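Uricase (Arthrobacter globiformis, PDB 2YZC) catalyses the oxidation of uric acid by molecular oxygen to 5-hydroxyisourate, which is processed further to (S)-allantoin. Local coordinates at residues S140-G152 against A188-D200. Residues are numbered along the deposited sequence; the frame is centred on the assembly and turned at random.
Sequences SGSEQAIVAGIEG and ARWRYNTVEVDFD
The indole of Trp-190 lies over the backbone of Ala-148 and Gly-149 on the neighbouring antiparallel strand. Its CG sits between the backbone N and the carbonyl carbon (chi1 55°), which swings the ring over that strand. Ala-148 and Trp-190 exchange N-H...O bonds both ways, as do Ile-150 and Ala-188, and Tyr-192 N gives to Ile-146 O; Ala-148 O, held by Trp-190 N at 2.8 Å, also lies against the indole face. Gly-149 CA makes a CH-pi contact with the six-membered ring, 3.9 Å from its centroid; glycine suits this position because a CB would run into Ala-188 O and Arg-189 CG. Ala-148, with only a methyl, lets the rings close in: its CB is 3.6 Å from Trp-190 NE1 and 3.8 Å from Tyr-192 CE2. The indole N-H is spent in the ring plane on the hydroxyl, Trp-190 NE1 to Tyr-192 OH at 2.9 Å. A phenylalanine in place of Trp-190 would probably leave that hydroxyl without its donor and Gly-149 less well covered. Ile-146 sends CG2 to the edge of the Tyr-192 ring and CD1 to Phe-199 CZ (3.8 Å), at the start of helix 199-216, which packs on this face. On the other, Val-147 rests on the CB atoms of Arg-189 and Arg-191. Extended from CG to NE, Arg-189 reaches a salt bridge, NH2 to Glu-151 OE2 at 2.7 Å, near the guanidinium plane but above the carboxylate's; Arg-191, bent at chi3, turns its NE to a salt bridge with Glu-242. Backbone bonds thus set the register of two inner strands of the antiparallel sheet, while aromatic packing joins one face to the helix and the charged ends stay on the other.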
ATOM      1  N   SER A 140      -0.239 -16.726  29.473  1.00 24.48           N
ATOM      2  CA  SER A 140       0.357 -18.045  29.564  1.00 27.89           C
ATOM      3  C   SER A 140       0.053 -18.477  30.989  1.00 29.58           C
ATOM      4  O   SER A 140       0.725 -18.053  31.928  1.00 30.95           O
ATOM      5  CB  SER A 140       1.867 -17.969  29.340  1.00 28.86           C
ATOM      6  OG  SER A 140       2.452 -19.258  29.381  1.00 32.30           O
ATOM      7  N   GLY A 141      -0.977 -19.298  31.149  1.00 31.14           N
ATOM      8  CA  GLY A 141      -1.355 -19.733  32.479  1.00 33.45           C
ATOM      9  C   GLY A 141      -1.907 -18.530  33.215  1.00 33.45           C
ATOM     10  O   GLY A 141      -2.826 -17.870  32.727  1.00 33.19           O
ATOM     11  N   SER A 142      -1.344 -18.220  34.376  1.00 33.47           N
ATOM     12  CA  SER A 142      -1.815 -17.073  35.139  1.00 33.85           C
ATOM     13  C   SER A 142      -0.999 -15.822  34.822  1.00 32.19           C
ATOM     14  O   SER A 142      -1.307 -14.732  35.304  1.00 31.40           O
ATOM     15  CB  SER A 142      -1.763 -17.374  36.644  1.00 35.32           C
ATOM     16  OG  SER A 142      -0.461 -17.746  37.059  1.00 37.03           O
ATOM     17  N   GLU A 143       0.035 -15.973  33.997  1.00 31.84           N
ATOM     18  CA  GLU A 143       0.875 -14.834  33.645  1.00 30.96           C
ATOM     19  C   GLU A 143       0.252 -13.988  32.542  1.00 28.60           C
ATOM     20  O   GLU A 143      -0.168 -14.508  31.507  1.00 28.04           O
ATOM     21  CB  GLU A 143       2.263 -15.294  33.185  1.00 34.67           C
ATOM     22  CG  GLU A 143       3.288 -14.163  33.182  1.00 39.63           C
ATOM     23  CD  GLU A 143       4.551 -14.484  32.392  1.00 43.48           C
ATOM     24  OE1 GLU A 143       5.074 -15.615  32.510  1.00 44.42           O
ATOM     25  OE2 GLU A 143       5.030 -13.591  31.662  1.00 44.05           O
ATOM     26  N   GLN A 144       0.200 -12.683  32.780  1.00 25.10           N
ATOM     27  CA  GLN A 144      -0.336 -11.727  31.821  1.00 25.34           C
ATOM     28  C   GLN A 144       0.785 -10.751  31.466  1.00 26.70           C
ATOM     29  O   GLN A 144       1.252  -9.999  32.324  1.00 29.52           O
ATOM     30  CB  GLN A 144      -1.509 -10.978  32.443  1.00 24.07           C
ATOM     31  CG  GLN A 144      -2.733 -11.850  32.660  1.00 25.46           C
ATOM     32  CD  GLN A 144      -3.631 -11.328  33.759  1.00 26.89           C
ATOM     33  OE1 GLN A 144      -3.653 -10.132  34.043  1.00 27.96           O
ATOM     34  NE2 GLN A 144      -4.392 -12.225  34.374  1.00 28.79           N
ATOM     35  N   ALA A 145       1.222 -10.774  30.208  1.00 22.73           N
ATOM     36  CA  ALA A 145       2.301  -9.896  29.751  1.00 19.99           C
ATOM     37  C   ALA A 145       1.765  -8.911  28.727  1.00 20.72           C
ATOM     38  O   ALA A 145       1.078  -9.308  27.783  1.00 18.75           O
ATOM     39  CB  ALA A 145       3.415 -10.721  29.138  1.00 17.57           C
ATOM     40  N   ILE A 146       2.091  -7.633  28.917  1.00 19.42           N
ATOM     41  CA  ILE A 146       1.641  -6.576  28.020  1.00 20.09           C
ATOM     42  C   ILE A 146       2.780  -5.749  27.431  1.00 19.87           C
ATOM     43  O   ILE A 146       3.691  -5.308  28.147  1.00 17.54           O
ATOM     44  CB  ILE A 146       0.691  -5.601  28.746  1.00 20.76           C
ATOM     45  CG1 ILE A 146      -0.547  -6.349  29.236  1.00 18.62           C
ATOM     46  CG2 ILE A 146       0.299  -4.465  27.816  1.00 20.36           C
ATOM     47  CD1 ILE A 146      -1.468  -5.497  30.089  1.00 21.91           C
ATOM     48  N   VAL A 147       2.710  -5.546  26.119  1.00 19.34           N
ATOM     49  CA  VAL A 147       3.683  -4.745  25.384  1.00 19.20           C
ATOM     50  C   VAL A 147       2.912  -3.639  24.669  1.00 19.35           C
ATOM     51  O   VAL A 147       2.029  -3.923  23.859  1.00 20.94           O
ATOM     52  CB  VAL A 147       4.438  -5.590  24.321  1.00 18.02           C
ATOM     53  CG1 VAL A 147       5.215  -4.678  23.366  1.00 18.15           C
ATOM     54  CG2 VAL A 147       5.395  -6.562  25.007  1.00 16.98           C
ATOM     55  N   ALA A 148       3.225  -2.385  24.986  1.00 18.89           N
ATOM     56  CA  ALA A 148       2.572  -1.253  24.337  1.00 17.96           C
ATOM     57  C   ALA A 148       3.579  -0.676  23.356  1.00 18.99           C
ATOM     58  O   ALA A 148       4.772  -0.933  23.469  1.00 17.23           O
ATOM     59  CB  ALA A 148       2.171  -0.194  25.370  1.00 18.29           C
ATOM     60  N   GLY A 149       3.111   0.094  22.383  1.00 17.44           N
ATOM     61  CA  GLY A 149       4.049   0.652  21.436  1.00 16.83           C
ATOM     62  C   GLY A 149       3.496   1.789  20.613  1.00 18.52           C
ATOM     63  O   GLY A 149       2.335   2.180  20.746  1.00 17.53           O
ATOM     64  N   ILE A 150       4.354   2.328  19.761  1.00 18.98           N
ATOM     65  CA  ILE A 150       3.972   3.416  18.885  1.00 20.73           C
ATOM     66  C   ILE A 150       4.616   3.137  17.538  1.00 20.91           C
ATOM     67  O   ILE A 150       5.696   2.546  17.465  1.00 20.66           O
ATOM     68  CB  ILE A 150       4.463   4.774  19.437  1.00 21.47           C
ATOM     69  CG1 ILE A 150       3.947   5.918  18.558  1.00 23.39           C
ATOM     70  CG2 ILE A 150       5.981   4.792  19.498  1.00 20.96           C
ATOM     71  CD1 ILE A 150       4.201   7.293  19.146  1.00 23.08           C
ATOM     72  N   GLU A 151       3.942   3.531  16.467  1.00 20.71           N
ATOM     73  CA  GLU A 151       4.487   3.326  15.139  1.00 21.94           C
ATOM     74  C   GLU A 151       3.963   4.401  14.205  1.00 21.55           C
ATOM     75  O   GLU A 151       3.028   5.126  14.548  1.00 19.52           O
ATOM     76  CB  GLU A 151       4.115   1.931  14.616  1.00 23.34           C
ATOM     77  CG  GLU A 151       2.626   1.673  14.468  1.00 28.77           C
ATOM     78  CD  GLU A 151       2.316   0.198  14.243  1.00 33.62           C
ATOM     79  OE1 GLU A 151       1.185  -0.125  13.813  1.00 34.14           O
ATOM     80  OE2 GLU A 151       3.202  -0.640  14.507  1.00 35.73           O
ATOM     81  N   GLY A 152       4.603   4.525  13.047  1.00 22.11           N
ATOM     82  CA  GLY A 152       4.177   5.504  12.062  1.00 22.72           C
ATOM     83  C   GLY A 152       4.443   6.952  12.420  1.00 22.52           C
ATOM     84  O   GLY A 152       3.897   7.856  11.788  1.00 23.71           O
ATOM     85  N   ALA A 188       8.530   1.840  18.318  1.00 19.48           N
ATOM     86  CA  ALA A 188       9.040   1.405  19.610  1.00 19.08           C
ATOM     87  C   ALA A 188       8.007   0.556  20.321  1.00 18.92           C
ATOM     88  O   ALA A 188       6.809   0.778  20.186  1.00 16.79           O
ATOM     89  CB  ALA A 188       9.392   2.614  20.463  1.00 18.93           C
ATOM     90  N   ARG A 189       8.486  -0.425  21.073  1.00 18.74           N
ATOM     91  CA  ARG A 189       7.608  -1.297  21.831  1.00 19.69           C
ATOM     92  C   ARG A 189       8.256  -1.554  23.184  1.00 19.86           C
ATOM     93  O   ARG A 189       9.450  -1.854  23.266  1.00 18.27           O
ATOM     94  CB  ARG A 189       7.377  -2.598  21.061  1.00 24.51           C
ATOM     95  CG  ARG A 189       6.332  -2.430  19.967  1.00 31.64           C
ATOM     96  CD  ARG A 189       6.363  -3.547  18.951  1.00 38.12           C
ATOM     97  NE  ARG A 189       5.267  -3.428  17.991  1.00 41.54           N
ATOM     98  CZ  ARG A 189       5.004  -2.342  17.266  1.00 43.70           C
ATOM     99  NH1 ARG A 189       5.756  -1.254  17.381  1.00 44.46           N
ATOM    100  NH2 ARG A 189       3.985  -2.347  16.416  1.00 45.23           N
ATOM    101  N   TRP A 190       7.470  -1.397  24.242  1.00 18.27           N
ATOM    102  CA  TRP A 190       7.977  -1.595  25.592  1.00 18.28           C
ATOM    103  C   TRP A 190       7.114  -2.578  26.382  1.00 18.63           C
ATOM    104  O   TRP A 190       5.880  -2.592  26.272  1.00 17.18           O
ATOM    105  CB  TRP A 190       8.093  -0.235  26.304  1.00 17.11           C
ATOM    106  CG  TRP A 190       6.828   0.583  26.324  1.00 17.65           C
ATOM    107  CD1 TRP A 190       5.898   0.626  27.322  1.00 17.25           C
ATOM    108  CD2 TRP A 190       6.367   1.492  25.311  1.00 18.11           C
ATOM    109  NE1 TRP A 190       4.893   1.505  27.001  1.00 19.82           N
ATOM    110  CE2 TRP A 190       5.154   2.051  25.772  1.00 18.14           C
ATOM    111  CE3 TRP A 190       6.863   1.889  24.062  1.00 18.29           C
ATOM    112  CZ2 TRP A 190       4.426   2.989  25.028  1.00 18.31           C
ATOM    113  CZ3 TRP A 190       6.135   2.826  23.319  1.00 17.82           C
ATOM    114  CH2 TRP A 190       4.931   3.363  23.808  1.00 18.37           C
ATOM    115  N   ARG A 191       7.781  -3.422  27.162  1.00 19.07           N
ATOM    116  CA  ARG A 191       7.103  -4.436  27.954  1.00 18.19           C
ATOM    117  C   ARG A 191       6.958  -4.023  29.413  1.00 19.54           C
ATOM    118  O   ARG A 191       7.934  -3.656  30.063  1.00 17.95           O
ATOM    119  CB  ARG A 191       7.872  -5.757  27.877  1.00 19.06           C
ATOM    120  CG  ARG A 191       7.249  -6.889  28.696  1.00 19.04           C
ATOM    121  CD  ARG A 191       7.968  -8.211  28.444  1.00 21.42           C
ATOM    122  NE  ARG A 191       9.319  -8.239  29.000  1.00 21.01           N
ATOM    123  CZ  ARG A 191       9.590  -8.376  30.297  1.00 22.64           C
ATOM    124  NH1 ARG A 191       8.604  -8.496  31.176  1.00 23.22           N
ATOM    125  NH2 ARG A 191      10.848  -8.404  30.717  1.00 23.13           N
ATOM    126  N   TYR A 192       5.730  -4.088  29.921  1.00 18.11           N
ATOM    127  CA  TYR A 192       5.461  -3.737  31.304  1.00 19.46           C
ATOM    128  C   TYR A 192       5.747  -4.948  32.182  1.00 19.79           C
ATOM    129  O   TYR A 192       5.534  -6.084  31.765  1.00 20.24           O
ATOM    130  CB  TYR A 192       3.998  -3.320  31.465  1.00 18.25           C
ATOM    131  CG  TYR A 192       3.642  -2.042  30.736  1.00 18.00           C
ATOM    132  CD1 TYR A 192       4.291  -0.845  31.033  1.00 18.41           C
ATOM    133  CD2 TYR A 192       2.641  -2.023  29.764  1.00 19.72           C
ATOM    134  CE1 TYR A 192       3.954   0.343  30.386  1.00 19.00           C
ATOM    135  CE2 TYR A 192       2.293  -0.839  29.109  1.00 19.46           C
ATOM    136  CZ  TYR A 192       2.954   0.338  29.428  1.00 19.34           C
ATOM    137  OH  TYR A 192       2.614   1.512  28.800  1.00 19.15           O
ATOM    138  N   ASN A 193       6.237  -4.711  33.395  1.00 21.97           N
ATOM    139  CA  ASN A 193       6.517  -5.816  34.305  1.00 23.78           C
ATOM    140  C   ASN A 193       5.343  -6.039  35.256  1.00 24.53           C
ATOM    141  O   ASN A 193       5.426  -6.838  36.191  1.00 24.10           O
ATOM    142  CB  ASN A 193       7.813  -5.556  35.088  1.00 21.76           C
ATOM    143  CG  ASN A 193       7.870  -4.172  35.697  1.00 22.28           C
ATOM    144  OD1 ASN A 193       8.919  -3.523  35.681  1.00 28.05           O
ATOM    145  ND2 ASN A 193       6.757  -3.715  36.251  1.00 20.23           N
ATOM    146  N   THR A 194       4.246  -5.330  34.994  1.00 25.27           N
ATOM    147  CA  THR A 194       3.033  -5.429  35.800  1.00 26.49           C
ATOM    148  C   THR A 194       1.847  -4.907  34.996  1.00 27.48           C
ATOM    149  O   THR A 194       2.021  -4.064  34.120  1.00 26.83           O
ATOM    150  CB  THR A 194       3.137  -4.587  37.083  1.00 28.21           C
ATOM    151  OG1 THR A 194       1.887  -4.632  37.782  1.00 28.65           O
ATOM    152  CG2 THR A 194       3.465  -3.134  36.747  1.00 28.13           C
ATOM    153  N   VAL A 195       0.647  -5.398  35.294  1.00 26.54           N
ATOM    154  CA  VAL A 195      -0.538  -4.941  34.578  1.00 27.70           C
ATOM    155  C   VAL A 195      -1.211  -3.755  35.270  1.00 28.49           C
ATOM    156  O   VAL A 195      -2.187  -3.214  34.757  1.00 28.55           O
ATOM    157  CB  VAL A 195      -1.587  -6.071  34.401  1.00 28.30           C
ATOM    158  CG1 VAL A 195      -0.973  -7.233  33.632  1.00 29.35           C
ATOM    159  CG2 VAL A 195      -2.098  -6.534  35.756  1.00 29.94           C
ATOM    160  N   GLU A 196      -0.705  -3.344  36.429  1.00 27.60           N
ATOM    161  CA  GLU A 196      -1.311  -2.203  37.101  1.00 30.62           C
ATOM    162  C   GLU A 196      -0.566  -0.938  36.687  1.00 29.78           C
ATOM    163  O   GLU A 196       0.314  -0.431  37.385  1.00 29.33           O
ATOM    164  CB  GLU A 196      -1.328  -2.392  38.626  1.00 34.61           C
ATOM    165  CG  GLU A 196      -0.003  -2.303  39.337  1.00 39.52           C
ATOM    166  CD  GLU A 196      -0.131  -2.620  40.824  1.00 43.67           C
ATOM    167  OE1 GLU A 196      -0.223  -3.820  41.171  1.00 44.34           O
ATOM    168  OE2 GLU A 196      -0.150  -1.670  41.639  1.00 44.33           O
ATOM    169  N   VAL A 197      -0.943  -0.446  35.513  1.00 27.80           N
ATOM    170  CA  VAL A 197      -0.339   0.734  34.916  1.00 27.83           C
ATOM    171  C   VAL A 197      -1.429   1.714  34.494  1.00 26.57           C
ATOM    172  O   VAL A 197      -2.554   1.305  34.210  1.00 26.55           O
ATOM    173  CB  VAL A 197       0.449   0.341  33.637  1.00 26.32           C
ATOM    174  CG1 VAL A 197       1.217   1.533  33.099  1.00 26.22           C
ATOM    175  CG2 VAL A 197       1.380  -0.824  33.928  1.00 26.53           C
ATOM    176  N   ASP A 198      -1.105   3.004  34.475  1.00 25.54           N
ATOM    177  CA  ASP A 198      -2.054   4.013  34.008  1.00 25.50           C
ATOM    178  C   ASP A 198      -1.651   4.030  32.537  1.00 24.28           C
ATOM    179  O   ASP A 198      -0.863   4.868  32.112  1.00 23.86           O
ATOM    180  CB  ASP A 198      -1.770   5.378  34.644  1.00 25.56           C
ATOM    181  CG  ASP A 198      -2.739   6.454  34.181  1.00 29.04           C
ATOM    182  OD1 ASP A 198      -3.236   6.363  33.039  1.00 30.71           O
ATOM    183  OD2 ASP A 198      -2.995   7.405  34.950  1.00 29.73           O
ATOM    184  N   PHE A 199      -2.173   3.071  31.779  1.00 22.47           N
ATOM    185  CA  PHE A 199      -1.825   2.916  30.374  1.00 21.07           C
ATOM    186  C   PHE A 199      -1.802   4.175  29.513  1.00 21.68           C
ATOM    187  O   PHE A 199      -0.839   4.392  28.777  1.00 20.26           O
ATOM    188  CB  PHE A 199      -2.717   1.839  29.755  1.00 21.29           C
ATOM    189  CG  PHE A 199      -2.534   0.484  30.382  1.00 22.53           C
ATOM    190  CD1 PHE A 199      -1.339  -0.211  30.227  1.00 21.30           C
ATOM    191  CD2 PHE A 199      -3.548  -0.090  31.145  1.00 22.78           C
ATOM    192  CE1 PHE A 199      -1.155  -1.460  30.822  1.00 23.90           C
ATOM    193  CE2 PHE A 199      -3.371  -1.338  31.744  1.00 22.17           C
ATOM    194  CZ  PHE A 199      -2.176  -2.023  31.582  1.00 23.12           C
ATOM    195  N   ASP A 200      -2.838   5.004  29.594  1.00 20.86           N
ATOM    196  CA  ASP A 200      -2.859   6.231  28.801  1.00 22.64           C
ATOM    197  C   ASP A 200      -1.770   7.216  29.237  1.00 22.59           C
ATOM    198  O   ASP A 200      -1.098   7.816  28.401  1.00 22.37           O
ATOM    199  CB  ASP A 200      -4.222   6.926  28.899  1.00 22.74           C
ATOM    200  CG  ASP A 200      -5.307   6.209  28.112  1.00 26.95           C
ATOM    201  OD1 ASP A 200      -4.987   5.286  27.331  1.00 26.12           O
ATOM    202  OD2 ASP A 200      -6.489   6.584  28.272  1.00 29.35           O
TER
HETATM  203  O   HOH W   1       2.722  -7.028  31.740  1.00 26.91           O